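Local coordinates for protein Sb(V)-As(V) reductase (Leishmania major, PDB 2J6P) that probably reduces pentavalent arsenic and antimony, using a rhodanese-type domain related to the Cdc25 phosphatases, at residues K24-D29 with E66-A71; R81-A86 with V103-G108; M55-A60 with K94-V99. All blocks are in the same frame, centred on the assembly; numbering follows the deposited sequence.

Interaction 1: residues K24-D29 with E66-A71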
ATOM      1  N   LYS A  24       0.255 -21.215  26.452  1.00 35.11           N
ATOM      2  CA  LYS A  24      -1.040 -21.348  25.659  1.00 35.07           C
ATOM      3  C   LYS A  24      -1.213 -20.349  24.465  1.00 32.34           C
ATOM      4  O   LYS A  24      -2.263 -20.355  23.732  1.00 29.60           O
ATOM      5  CB  LYS A  24      -2.217 -21.122  26.620  1.00 34.87           C
ATOM      6  CG  LYS A  24      -2.302 -22.194  27.707  1.00 34.64           C
ATOM      7  CD  LYS A  24      -3.320 -21.693  28.697  1.00 44.60           C
ATOM      8  CE  LYS A  24      -3.385 -22.532  29.965  1.00 51.62           C
ATOM      9  NZ  LYS A  24      -3.790 -21.506  31.067  1.00 53.89           N
ATOM     10  N   ALA A  25      -0.217 -19.469  24.335  1.00 30.52           N
ATOM     11  CA  ALA A  25      -0.300 -18.339  23.368  1.00 31.03           C
ATOM     12  C   ALA A  25       0.746 -18.479  22.283  1.00 29.74           C
ATOM     13  O   ALA A  25       1.902 -18.973  22.539  1.00 31.15           O
ATOM     14  CB  ALA A  25      -0.305 -16.909  24.045  1.00 29.25           C
ATOM     15  N   ALA A  26       0.356 -18.165  21.058  1.00 26.15           N
ATOM     16  CA  ALA A  26       1.337 -18.049  19.990  1.00 23.71           C
ATOM     17  C   ALA A  26       1.209 -16.664  19.327  1.00 21.82           C
ATOM     18  O   ALA A  26       0.087 -16.120  19.238  1.00 19.56           O
ATOM     19  CB  ALA A  26       1.103 -19.176  18.921  1.00 22.76           C
ATOM     20  N   VAL A  27       2.345 -16.122  18.845  1.00 19.82           N
ATOM     21  CA  VAL A  27       2.400 -14.735  18.265  1.00 19.92           C
ATOM     22  C   VAL A  27       2.788 -15.010  16.831  1.00 21.06           C
ATOM     23  O   VAL A  27       3.762 -15.682  16.604  1.00 19.90           O
ATOM     24  CB  VAL A  27       3.350 -13.837  18.956  1.00 19.87           C
ATOM     25  CG1 VAL A  27       3.448 -12.439  18.219  1.00 19.25           C
ATOM     26  CG2 VAL A  27       2.848 -13.643  20.337  1.00 23.19           C
ATOM     27  N   ILE A  28       1.913 -14.658  15.897  1.00 21.34           N
ATOM     28  CA  ILE A  28       2.136 -14.945  14.435  1.00 20.38           C
ATOM     29  C   ILE A  28       2.516 -13.577  13.801  1.00 20.82           C
ATOM     30  O   ILE A  28       1.749 -12.658  13.791  1.00 17.86           O
ATOM     31  CB  ILE A  28       0.972 -15.554  13.770  1.00 22.34           C
ATOM     32  CG1 ILE A  28       0.356 -16.690  14.663  1.00 22.05           C
ATOM     33  CG2 ILE A  28       1.324 -15.910  12.206  1.00 21.61           C
ATOM     34  CD1 ILE A  28       1.254 -17.842  14.897  1.00 25.10           C
ATOM     35  N   ASP A  29       3.762 -13.437  13.425  1.00 18.54           N
ATOM     36  CA  ASP A  29       4.216 -12.200  12.863  1.00 20.72           C
ATOM     37  C   ASP A  29       4.031 -12.314  11.307  1.00 19.62           C
ATOM     38  O   ASP A  29       4.599 -13.197  10.696  1.00 17.95           O
ATOM     39  CB  ASP A  29       5.692 -12.126  13.118  1.00 18.84           C
ATOM     40  CG  ASP A  29       6.341 -10.808  12.606  1.00 23.40           C
ATOM     41  OD1 ASP A  29       5.787 -10.050  11.743  1.00 22.28           O
ATOM     42  OD2 ASP A  29       7.462 -10.587  13.112  1.00 22.57           O
ATOM     43  N   GLU A  66       0.035 -28.386  19.754  1.00 28.24           N
ATOM     44  CA  GLU A  66       0.763 -27.806  20.867  1.00 29.06           C
ATOM     45  C   GLU A  66      -0.146 -27.285  21.950  1.00 30.55           C
ATOM     46  O   GLU A  66       0.343 -26.672  22.934  1.00 30.37           O
ATOM     47  CB  GLU A  66       1.681 -26.649  20.445  1.00 26.20           C
ATOM     48  CG  GLU A  66       2.869 -27.199  19.627  1.00 29.96           C
ATOM     49  CD  GLU A  66       3.643 -26.087  18.982  1.00 36.09           C
ATOM     50  OE1 GLU A  66       3.304 -24.934  19.285  1.00 42.82           O
ATOM     51  OE2 GLU A  66       4.564 -26.347  18.191  1.00 41.64           O
ATOM     52  N   LYS A  67      -1.456 -27.489  21.795  1.00 29.75           N
ATOM     53  CA  LYS A  67      -2.382 -27.014  22.865  1.00 31.68           C
ATOM     54  C   LYS A  67      -2.504 -25.497  22.993  1.00 29.69           C
ATOM     55  O   LYS A  67      -2.953 -25.018  24.081  1.00 29.94           O
ATOM     56  CB  LYS A  67      -2.035 -27.550  24.263  1.00 31.68           C
ATOM     57  CG  LYS A  67      -1.849 -29.052  24.358  1.00 39.83           C
ATOM     58  CD  LYS A  67      -3.168 -29.726  23.858  1.00 52.13           C
ATOM     59  CE  LYS A  67      -3.572 -31.037  24.712  1.00 58.94           C
ATOM     60  NZ  LYS A  67      -3.239 -32.331  23.973  1.00 55.07           N
ATOM     61  N   LYS A  68      -2.201 -24.741  21.919  1.00 28.68           N
ATOM     62  CA  LYS A  68      -2.304 -23.288  22.007  1.00 25.13           C
ATOM     63  C   LYS A  68      -3.777 -22.977  22.143  1.00 27.30           C
ATOM     64  O   LYS A  68      -4.632 -23.629  21.448  1.00 26.52           O
ATOM     65  CB  LYS A  68      -1.598 -22.611  20.788  1.00 23.81           C
ATOM     66  CG  LYS A  68       0.071 -22.755  20.885  1.00 23.77           C
ATOM     67  CD  LYS A  68       0.644 -22.104  22.127  1.00 25.94           C
ATOM     68  CE  LYS A  68       2.315 -21.914  22.294  1.00 27.59           C
ATOM     69  NZ  LYS A  68       2.482 -22.986  21.444  1.00 31.60           N
ATOM     70  N   GLU A  69      -4.110 -21.929  22.904  1.00 28.49           N
ATOM     71  CA  GLU A  69      -5.522 -21.469  22.984  1.00 29.32           C
ATOM     72  C   GLU A  69      -5.697 -20.141  22.394  1.00 28.06           C
ATOM     73  O   GLU A  69      -6.850 -19.765  22.104  1.00 27.15           O
ATOM     74  CB  GLU A  69      -6.009 -21.336  24.476  1.00 28.41           C
ATOM     75  CG  GLU A  69      -5.964 -22.719  25.143  1.00 34.16           C
ATOM     76  CD  GLU A  69      -6.094 -22.686  26.693  1.00 37.30           C
ATOM     77  OE1 GLU A  69      -6.492 -21.634  27.274  1.00 46.53           O
ATOM     78  OE2 GLU A  69      -5.798 -23.764  27.306  1.00 47.79           O
ATOM     79  N   LEU A  70      -4.621 -19.395  22.185  1.00 26.09           N
ATOM     80  CA  LEU A  70      -4.761 -18.097  21.494  1.00 26.31           C
ATOM     81  C   LEU A  70      -3.672 -17.958  20.405  1.00 25.71           C
ATOM     82  O   LEU A  70      -2.464 -18.278  20.679  1.00 23.94           O
ATOM     83  CB  LEU A  70      -4.521 -16.929  22.415  1.00 25.60           C
ATOM     84  CG  LEU A  70      -5.626 -16.586  23.426  1.00 34.90           C
ATOM     85  CD1 LEU A  70      -5.334 -17.502  24.688  1.00 36.46           C
ATOM     86  CD2 LEU A  70      -5.675 -15.022  23.779  1.00 28.64           C
ATOM     87  N   ALA A  71      -4.058 -17.426  19.244  1.00 20.78           N
ATOM     88  CA  ALA A  71      -3.028 -17.152  18.198  1.00 21.52           C
ATOM     89  C   ALA A  71      -3.234 -15.690  17.896  1.00 22.59           C
ATOM     90  O   ALA A  71      -4.371 -15.273  17.529  1.00 22.46           O
ATOM     91  CB  ALA A  71      -3.285 -17.991  17.004  1.00 19.94           C
TER
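Lys24 O is gripped by two successive backbone N-H groups of the facing segment, where the strand starts, Glu69 N at 2.6 Å and Leu70 N at 3.0 Å from that oxygen. The donors approach differently: the C=O...N angle is 161° for Leu70 but 141° for Glu69, whose N-H arrives from a bent direction, tilted off the carbonyl plane. Glu69 has a psi of -16°, far from strand values, which lets both N-H groups converge on one acceptor. Two residues on, Ala26 N donates to Leu70 O over 2.8 Å. This is parallel pairing, with bridges Ala25-Leu70 and Ala26-Ala71. CA-H...O contacts supplement it, from Ala25 CA to Leu70 O (3.5 Å) and from Ala71 CA to Ala26 O (3.4 Å).

Apolar contact comes mainly from lysine methylenes. Lys68 doubles back at chi2, laying its aliphatic chain along the backbone of Lys24 and Ala25, with CG 4.2 Å from Ala26 CB. Its ammonium closes a salt bridge with Glu66, inside its own segment. Ala25 and Leu70 direct their side chains to one face of the sheet. Ala26 and Ala71 take the other, where Leu63 of helix 53-65 packs on Ala26 and on Lys68.

The charged pair is more distant. Lys24 and Glu69 run side by side, pointing the same way, so that Lys24 CD lies 3.5 Å from Glu69 OE1 while Lys24 NZ remains 4.7 Å from that oxygen. The ammonium instead forms a salt bridge with Asp20.

The direct cross-strand bonds are therefore all backbone bonds, and the pairing of strands 25-29 and 70-74 in the rhodanese-type sheet begins with a carbonyl oxygen accepting two N-H bonds. The Lys24-Glu69 attraction is probably a minor addition at the partly exposed margin.

Interaction 2: residues R81-A86 with V103-G108. With SO4 (sulfate ion), chain I.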
ATOM      1  N   ARG A  81      -1.722  -6.775   6.585  1.00 17.57           N
ATOM      2  CA  ARG A  81      -1.146  -8.126   6.542  1.00 17.42           C
ATOM      3  C   ARG A  81      -1.620  -8.989   7.678  1.00 17.73           C
ATOM      4  O   ARG A  81      -1.813 -10.171   7.466  1.00 17.32           O
ATOM      5  CB  ARG A  81       0.414  -8.099   6.452  1.00 15.17           C
ATOM      6  CG  ARG A  81       0.750  -7.557   5.087  1.00 16.08           C
ATOM      7  CD  ARG A  81       2.237  -7.197   4.926  1.00 17.18           C
ATOM      8  NE  ARG A  81       2.469  -6.053   5.832  1.00 16.11           N
ATOM      9  CZ  ARG A  81       3.664  -5.744   6.307  1.00 14.74           C
ATOM     10  NH1 ARG A  81       4.755  -6.362   5.871  1.00 15.38           N
ATOM     11  NH2 ARG A  81       3.755  -4.780   7.167  1.00 14.14           N
ATOM     12  N   ALA A  82      -1.791  -8.439   8.899  1.00 17.66           N
ATOM     13  CA  ALA A  82      -2.180  -9.333  10.044  1.00 17.41           C
ATOM     14  C   ALA A  82      -3.626  -9.779   9.854  1.00 17.86           C
ATOM     15  O   ALA A  82      -3.988 -10.934  10.063  1.00 20.52           O
ATOM     16  CB  ALA A  82      -1.969  -8.569  11.419  1.00 12.00           C
ATOM     17  N   PRO A  83      -4.544  -8.844   9.594  1.00 19.22           N
ATOM     18  CA  PRO A  83      -5.885  -9.408   9.410  1.00 18.45           C
ATOM     19  C   PRO A  83      -6.090 -10.365   8.249  1.00 20.05           C
ATOM     20  O   PRO A  83      -6.937 -11.253   8.319  1.00 18.24           O
ATOM     21  CB  PRO A  83      -6.793  -8.128   9.304  1.00 18.16           C
ATOM     22  CG  PRO A  83      -5.938  -7.063   9.022  1.00 19.64           C
ATOM     23  CD  PRO A  83      -4.596  -7.366   9.713  1.00 19.58           C
ATOM     24  N   LYS A  84      -5.387 -10.131   7.134  1.00 20.86           N
ATOM     25  CA  LYS A  84      -5.401 -11.109   6.053  1.00 21.72           C
ATOM     26  C   LYS A  84      -4.881 -12.455   6.481  1.00 20.65           C
ATOM     27  O   LYS A  84      -5.554 -13.411   6.186  1.00 19.97           O
ATOM     28  CB  LYS A  84      -4.612 -10.661   4.808  1.00 22.59           C
ATOM     29  CG  LYS A  84      -5.406  -9.549   4.054  1.00 23.82           C
ATOM     30  CD  LYS A  84      -4.475  -9.128   2.933  1.00 27.57           C
ATOM     31  CE  LYS A  84      -5.081  -9.473   1.635  1.00 46.25           C
ATOM     32  NZ  LYS A  84      -5.785  -8.266   1.091  1.00 42.54           N
ATOM     33  N   GLY A  85      -3.707 -12.498   7.149  1.00 18.78           N
ATOM     34  CA  GLY A  85      -3.170 -13.779   7.712  1.00 18.33           C
ATOM     35  C   GLY A  85      -4.174 -14.437   8.662  1.00 18.83           C
ATOM     36  O   GLY A  85      -4.392 -15.658   8.643  1.00 16.96           O
ATOM     37  N   ALA A  86      -4.821 -13.623   9.490  1.00 18.74           N
ATOM     38  CA  ALA A  86      -5.788 -14.198  10.501  1.00 19.79           C
ATOM     39  C   ALA A  86      -7.027 -14.768   9.797  1.00 19.42           C
ATOM     40  O   ALA A  86      -7.563 -15.810  10.200  1.00 18.50           O
ATOM     41  CB  ALA A  86      -6.188 -13.140  11.518  1.00 18.35           C
ATOM     42  N   VAL A 103      -8.550 -16.966  17.464  1.00 22.02           N
ATOM     43  CA  VAL A 103      -7.803 -16.106  16.574  1.00 22.89           C
ATOM     44  C   VAL A 103      -7.939 -14.594  16.910  1.00 24.04           C
ATOM     45  O   VAL A 103      -9.047 -14.093  16.991  1.00 22.36           O
ATOM     46  CB  VAL A 103      -8.207 -16.386  15.143  1.00 21.45           C
ATOM     47  CG1 VAL A 103      -7.284 -15.618  14.247  1.00 18.59           C
ATOM     48  CG2 VAL A 103      -8.115 -17.928  14.825  1.00 21.77           C
ATOM     49  N   TYR A 104      -6.797 -13.889  17.063  1.00 21.63           N
ATOM     50  CA  TYR A 104      -6.809 -12.521  17.426  1.00 20.88           C
ATOM     51  C   TYR A 104      -5.856 -11.740  16.530  1.00 23.18           C
ATOM     52  O   TYR A 104      -4.846 -12.264  16.100  1.00 21.58           O
ATOM     53  CB  TYR A 104      -6.303 -12.282  18.879  1.00 23.63           C
ATOM     54  CG  TYR A 104      -7.209 -13.008  19.866  1.00 26.23           C
ATOM     55  CD1 TYR A 104      -8.326 -12.382  20.396  1.00 24.82           C
ATOM     56  CD2 TYR A 104      -6.934 -14.370  20.228  1.00 27.05           C
ATOM     57  CE1 TYR A 104      -9.158 -13.065  21.345  1.00 30.37           C
ATOM     58  CE2 TYR A 104      -7.825 -15.092  21.119  1.00 30.28           C
ATOM     59  CZ  TYR A 104      -8.940 -14.441  21.637  1.00 27.64           C
ATOM     60  OH  TYR A 104      -9.781 -15.126  22.516  1.00 33.28           O
ATOM     61  N   VAL A 105      -6.138 -10.462  16.357  1.00 21.51           N
ATOM     62  CA  VAL A 105      -5.220  -9.509  15.703  1.00 22.61           C
ATOM     63  C   VAL A 105      -4.818  -8.434  16.704  1.00 20.90           C
ATOM     64  O   VAL A 105      -5.657  -7.903  17.436  1.00 19.29           O
ATOM     65  CB  VAL A 105      -5.869  -8.876  14.397  1.00 21.99           C
ATOM     66  CG1 VAL A 105      -5.116  -7.648  13.835  1.00 19.87           C
ATOM     67  CG2 VAL A 105      -6.087 -10.009  13.340  1.00 21.01           C
ATOM     68  N   LEU A 106      -3.528  -8.195  16.770  1.00 19.75           N
ATOM     69  CA  LEU A 106      -3.003  -7.307  17.753  1.00 21.58           C
ATOM     70  C   LEU A 106      -3.300  -5.900  17.121  1.00 21.25           C
ATOM     71  O   LEU A 106      -2.681  -5.531  16.088  1.00 20.16           O
ATOM     72  CB  LEU A 106      -1.528  -7.504  17.869  1.00 20.04           C
ATOM     73  CG  LEU A 106      -0.796  -6.363  18.592  1.00 20.46           C
ATOM     74  CD1 LEU A 106      -1.338  -6.365  20.129  1.00 21.45           C
ATOM     75  CD2 LEU A 106       0.810  -6.522  18.523  1.00 19.70           C
ATOM     76  N   ARG A 107      -4.212  -5.174  17.759  1.00 19.93           N
ATOM     77  CA  ARG A 107      -4.647  -3.852  17.285  1.00 21.88           C
ATOM     78  C   ARG A 107      -3.405  -2.912  17.152  1.00 22.44           C
ATOM     79  O   ARG A 107      -2.679  -2.742  18.147  1.00 19.22           O
ATOM     80  CB  ARG A 107      -5.655  -3.252  18.271  1.00 20.21           C
ATOM     81  CG  ARG A 107      -6.169  -1.755  17.783  1.00 20.66           C
ATOM     82  CD  ARG A 107      -7.210  -1.811  16.761  1.00 21.90           C
ATOM     83  NE  ARG A 107      -8.510  -2.226  17.368  1.00 25.65           N
ATOM     84  CZ  ARG A 107      -9.606  -2.504  16.659  1.00 24.39           C
ATOM     85  NH1 ARG A 107      -9.551  -2.387  15.310  1.00 25.82           N
ATOM     86  NH2 ARG A 107     -10.741  -2.930  17.277  1.00 19.87           N
ATOM     87  N   GLY A 108      -3.170  -2.318  15.959  1.00 21.60           N
ATOM     88  CA  GLY A 108      -2.036  -1.369  15.861  1.00 19.81           C
ATOM     89  C   GLY A 108      -0.695  -2.027  15.531  1.00 19.58           C
ATOM     90  O   GLY A 108       0.302  -1.349  15.174  1.00 18.63           O
TER
HETATM   91  S   SO4 I 203       0.068  -2.906   7.291  0.50 16.06           S
HETATM   92  O1  SO4 I 203       0.098  -4.106   6.452  0.50 14.82           O
HETATM   93  O2  SO4 I 203      -1.144  -3.042   8.179  0.50 15.95           O
HETATM   94  O3  SO4 I 203      -0.028  -1.630   6.543  0.50 20.34           O
HETATM   95  O4  SO4 I 203       1.292  -2.877   8.023  0.50 15.71           O
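The Arg81 guanidinium meets the sulfate at its edge and in its plane: NE donates to sulfate O1 over 3.1 Å with an N-H...O angle of 172°, and NH2 reaches O4 of the same ion at 3.2 Å. At another corner of the group, NH1 makes salt bridges to Asp32 and Asp34, which should help fix its rotation. A bend at chi3 (-67°) curls the chain round the sulfate, whose O1 also accepts from Arg81 N. The puckered Pro83 ring, by contrast, crosses Val105 at about a right angle, its CD 4.2 Å from Val105 CG1.

The sulfate also takes N-H bonds from Gln77, Leu79 and Val80. With Cys75, these residues and Arg81 fit the CX5R phosphate-binding loop of Cdc25-like phosphatases, so the ion, though probably from the crystallisation liquor, plausibly marks the oxyanion site. Helix 81-96 is the crossover of a beta-alpha-beta unit and runs antiparallel to strand 102-106, at 175° and 8.5 Å between the short segment axes.

Small side chains permit this approach. Val105 spreads its branches: CG1, anti to the backbone N, faces Ala82 CB at 4.1 Å, while CG2 presses on Ala86 CB at 3.6 Å. Ala86 CB also meets Val103 CG1 at 3.8 Å, and Phe73 of strand 70-74 packs against both Ala86 and Val103.

Interaction 3: residues M55-A60 with K94-V99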
ATOM      1  N   MET A  55       0.345 -23.936   4.069  1.00 20.04           N
ATOM      2  CA  MET A  55       1.209 -23.485   5.151  1.00 18.92           C
ATOM      3  C   MET A  55       0.298 -23.122   6.358  1.00 18.25           C
ATOM      4  O   MET A  55       0.679 -23.305   7.491  1.00 17.81           O
ATOM      5  CB  MET A  55       1.988 -22.261   4.586  1.00 16.26           C
ATOM      6  CG  MET A  55       3.182 -22.868   3.589  1.00 17.46           C
ATOM      7  SD  MET A  55       4.032 -21.388   2.875  1.00 21.69           S
ATOM      8  CE  MET A  55       4.890 -20.794   4.312  1.00 25.49           C
ATOM      9  N   TYR A  56      -0.841 -22.460   6.115  1.00 18.57           N
ATOM     10  CA  TYR A  56      -1.769 -22.100   7.218  1.00 19.33           C
ATOM     11  C   TYR A  56      -2.419 -23.389   7.807  1.00 19.56           C
ATOM     12  O   TYR A  56      -2.624 -23.420   8.938  1.00 18.48           O
ATOM     13  CB  TYR A  56      -2.929 -21.242   6.676  1.00 18.17           C
ATOM     14  CG  TYR A  56      -2.437 -19.806   6.331  1.00 22.58           C
ATOM     15  CD1 TYR A  56      -2.072 -19.505   5.037  1.00 17.61           C
ATOM     16  CD2 TYR A  56      -2.162 -18.878   7.340  1.00 18.06           C
ATOM     17  CE1 TYR A  56      -1.548 -18.226   4.716  1.00 24.76           C
ATOM     18  CE2 TYR A  56      -1.708 -17.610   7.067  1.00 18.47           C
ATOM     19  CZ  TYR A  56      -1.348 -17.296   5.727  1.00 24.48           C
ATOM     20  OH  TYR A  56      -0.872 -16.055   5.317  1.00 20.00           O
ATOM     21  N   GLU A  57      -2.655 -24.399   6.986  1.00 16.33           N
ATOM     22  CA  GLU A  57      -3.177 -25.726   7.419  1.00 20.82           C
ATOM     23  C   GLU A  57      -2.208 -26.383   8.330  1.00 19.56           C
ATOM     24  O   GLU A  57      -2.592 -26.793   9.471  1.00 21.18           O
ATOM     25  CB  GLU A  57      -3.464 -26.612   6.205  1.00 15.78           C
ATOM     26  CG  GLU A  57      -4.688 -26.064   5.569  1.00 22.78           C
ATOM     27  CD  GLU A  57      -4.965 -26.713   4.177  1.00 31.73           C
ATOM     28  OE1 GLU A  57      -4.354 -27.733   3.884  1.00 34.14           O
ATOM     29  OE2 GLU A  57      -5.743 -26.160   3.386  1.00 38.67           O
ATOM     30  N   LYS A  58      -0.920 -26.328   7.978  1.00 23.67           N
ATOM     31  CA  LYS A  58       0.071 -27.004   8.834  1.00 22.67           C
ATOM     32  C   LYS A  58       0.248 -26.157  10.085  1.00 23.04           C
ATOM     33  O   LYS A  58       0.456 -26.704  11.183  1.00 19.70           O
ATOM     34  CB  LYS A  58       1.446 -27.089   8.120  1.00 25.15           C
ATOM     35  CG  LYS A  58       1.440 -28.092   7.041  1.00 29.60           C
ATOM     36  CD  LYS A  58       2.692 -28.096   6.041  1.00 30.07           C
ATOM     37  CE  LYS A  58       2.725 -29.449   5.354  1.00 40.37           C
ATOM     38  NZ  LYS A  58       4.106 -30.004   5.205  1.00 48.45           N
ATOM     39  N   LEU A  59       0.150 -24.809   9.968  1.00 19.89           N
ATOM     40  CA  LEU A  59       0.242 -24.084  11.253  1.00 20.21           C
ATOM     41  C   LEU A  59      -0.973 -24.429  12.199  1.00 20.01           C
ATOM     42  O   LEU A  59      -0.802 -24.531  13.416  1.00 16.68           O
ATOM     43  CB  LEU A  59       0.195 -22.548  11.020  1.00 16.66           C
ATOM     44  CG  LEU A  59       0.384 -21.700  12.279  1.00 22.14           C
ATOM     45  CD1 LEU A  59       1.796 -21.907  13.089  1.00 23.85           C
ATOM     46  CD2 LEU A  59       0.265 -20.141  11.834  1.00 21.44           C
ATOM     47  N   ALA A  60      -2.175 -24.504  11.612  1.00 17.46           N
ATOM     48  CA  ALA A  60      -3.388 -24.819  12.387  1.00 19.97           C
ATOM     49  C   ALA A  60      -3.157 -26.152  13.077  1.00 19.64           C
ATOM     50  O   ALA A  60      -3.456 -26.261  14.257  1.00 21.66           O
ATOM     51  CB  ALA A  60      -4.641 -24.877  11.427  1.00 17.88           C
ATOM     52  N   LYS A  94     -11.059 -23.859   9.996  1.00 29.71           N
ATOM     53  CA  LYS A  94     -12.388 -24.344   9.717  1.00 32.31           C
ATOM     54  C   LYS A  94     -12.247 -25.532   8.708  1.00 32.52           C
ATOM     55  O   LYS A  94     -12.861 -26.535   8.876  1.00 33.60           O
ATOM     56  CB  LYS A  94     -13.237 -23.272   9.077  1.00 31.92           C
ATOM     57  CG  LYS A  94     -14.848 -23.559   9.058  1.00 35.60           C
ATOM     58  CD  LYS A  94     -15.644 -22.208   9.174  1.00 39.85           C
ATOM     59  CE  LYS A  94     -17.130 -22.394   8.593  1.00 47.24           C
ATOM     60  NZ  LYS A  94     -18.197 -21.467   9.210  1.00 51.75           N
ATOM     61  N   LYS A  95     -11.431 -25.414   7.665  1.00 30.25           N
ATOM     62  CA  LYS A  95     -11.371 -26.487   6.700  1.00 29.02           C
ATOM     63  C   LYS A  95     -10.874 -27.780   7.350  1.00 26.61           C
ATOM     64  O   LYS A  95     -11.311 -28.866   7.023  1.00 27.11           O
ATOM     65  CB  LYS A  95     -10.507 -26.038   5.495  1.00 31.78           C
ATOM     66  CG  LYS A  95     -10.052 -27.154   4.541  1.00 34.33           C
ATOM     67  CD  LYS A  95      -9.524 -26.575   3.267  1.00 38.96           C
ATOM     68  CE  LYS A  95      -8.399 -27.523   2.695  1.00 46.95           C
ATOM     69  NZ  LYS A  95      -7.638 -26.927   1.506  1.00 47.47           N
ATOM     70  N   LEU A  96     -10.026 -27.688   8.345  1.00 25.03           N
ATOM     71  CA  LEU A  96      -9.434 -28.846   8.855  1.00 23.09           C
ATOM     72  C   LEU A  96     -10.300 -29.349  10.018  1.00 23.61           C
ATOM     73  O   LEU A  96     -10.022 -30.445  10.528  1.00 23.28           O
ATOM     74  CB  LEU A  96      -8.027 -28.557   9.380  1.00 23.50           C
ATOM     75  CG  LEU A  96      -6.932 -28.351   8.240  1.00 25.41           C
ATOM     76  CD1 LEU A  96      -5.575 -28.389   8.894  1.00 24.66           C
ATOM     77  CD2 LEU A  96      -6.953 -29.395   7.204  1.00 29.05           C
ATOM     78  N   GLY A  97     -11.197 -28.508  10.536  1.00 22.38           N
ATOM     79  CA  GLY A  97     -12.064 -28.887  11.694  1.00 24.06           C
ATOM     80  C   GLY A  97     -11.619 -28.508  13.045  1.00 25.31           C
ATOM     81  O   GLY A  97     -12.000 -29.201  14.056  1.00 24.99           O
ATOM     82  N   TYR A  98     -10.778 -27.448  13.140  1.00 23.83           N
ATOM     83  CA  TYR A  98     -10.231 -27.052  14.448  1.00 22.34           C
ATOM     84  C   TYR A  98     -10.904 -25.770  14.898  1.00 23.69           C
ATOM     85  O   TYR A  98     -11.265 -24.965  14.109  1.00 24.13           O
ATOM     86  CB  TYR A  98      -8.691 -26.727  14.412  1.00 26.29           C
ATOM     87  CG  TYR A  98      -7.776 -27.902  14.164  1.00 24.11           C
ATOM     88  CD1 TYR A  98      -6.990 -27.968  12.971  1.00 28.92           C
ATOM     89  CD2 TYR A  98      -7.784 -29.004  15.010  1.00 28.40           C
ATOM     90  CE1 TYR A  98      -6.162 -29.095  12.682  1.00 26.91           C
ATOM     91  CE2 TYR A  98      -6.995 -30.177  14.697  1.00 27.96           C
ATOM     92  CZ  TYR A  98      -6.184 -30.172  13.567  1.00 30.11           C
ATOM     93  OH  TYR A  98      -5.389 -31.265  13.267  1.00 36.08           O
ATOM     94  N   VAL A  99     -11.023 -25.524  16.183  1.00 26.72           N
ATOM     95  CA  VAL A  99     -11.530 -24.199  16.642  1.00 27.71           C
ATOM     96  C   VAL A  99     -10.629 -23.695  17.739  1.00 26.82           C
ATOM     97  O   VAL A  99     -10.713 -22.567  18.196  1.00 27.24           O
ATOM     98  CB  VAL A  99     -13.044 -24.275  16.965  1.00 29.76           C
ATOM     99  CG1 VAL A  99     -13.236 -24.874  18.390  1.00 27.84           C
ATOM    100  CG2 VAL A  99     -13.634 -22.925  16.761  1.00 37.12           C
TER
HETATM  101  O   HOH W   1      -4.351 -27.319   0.940  1.00 48.06           O
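Glu57 and Ala60, one turn apart on helix 53-65, face the end of helix 81-96 and the residues after it, with CA-CA distances of 7.1 Å from Glu57 to Leu96 and 7.5 Å from Ala60 to Tyr98; the chain turns at Gly97, whose positive phi (95°) belongs to a Schellman motif.

The polar link is a salt bridge. Lys95 NZ donates to Glu57 OE2 over 2.8 Å, reaching the syn side of that oxygen but 25° out of the carboxylate plane. Glu57 sends its extended chain toward the neighbouring helix, and Lys95, with CG anti to its backbone N (chi1 166°), comes across it at an oblique angle. A water lies 3.0 Å from Glu57 OE1, to which it can donate, and accepts only weakly from Lys95 NZ, so it bridges the two charged groups loosely at most.

Beneath the charges, Leu96 crosses Glu57 at about a right angle. Its CD1 does the touching, lying 3.4 Å from Glu57 O and 3.9 Å from Glu57 CB, with Ala60 CB a little farther off. Tyr98 takes the next place along the helix: its CD1 sits 4.2 Å from Ala60 CB, and Ala60 O stands obliquely to the ring. That ring also stacks with Phe64, one turn beyond Ala60.

Toward the interior, the packing of helix 53-65 on helix 81-96 continues through Ala92, touched by Tyr56 and Glu57, and through Phe89 and Gln93, which meet Ala60. The contact is thus the surface end of a longer helix-helix interface on one side of the rhodanese-type sheet.

The three contacts belong to one rhodanese-type domain. Interactions 1 and 2 have centres about 13 Å apart and share its parallel sheet, where strand 70-74 lies between strands 25-29 and 102-106; Ala71 O and Tyr104 N probably bond across that junction. Interaction 3, about 13 Å from interaction 1 and 16 Å from interaction 2, joins two helices near the surface. It shares helix 81-96 with interaction 2 and meets interaction 1 where Leu59 packs on Ile28. Along the chain, interaction 1 closes before interaction 2 opens, while interaction 3 alternates with both. Central strands, crossover helix and helix pair thus form one connected structure, with the sulfate-binding loop at the interaction 2 end.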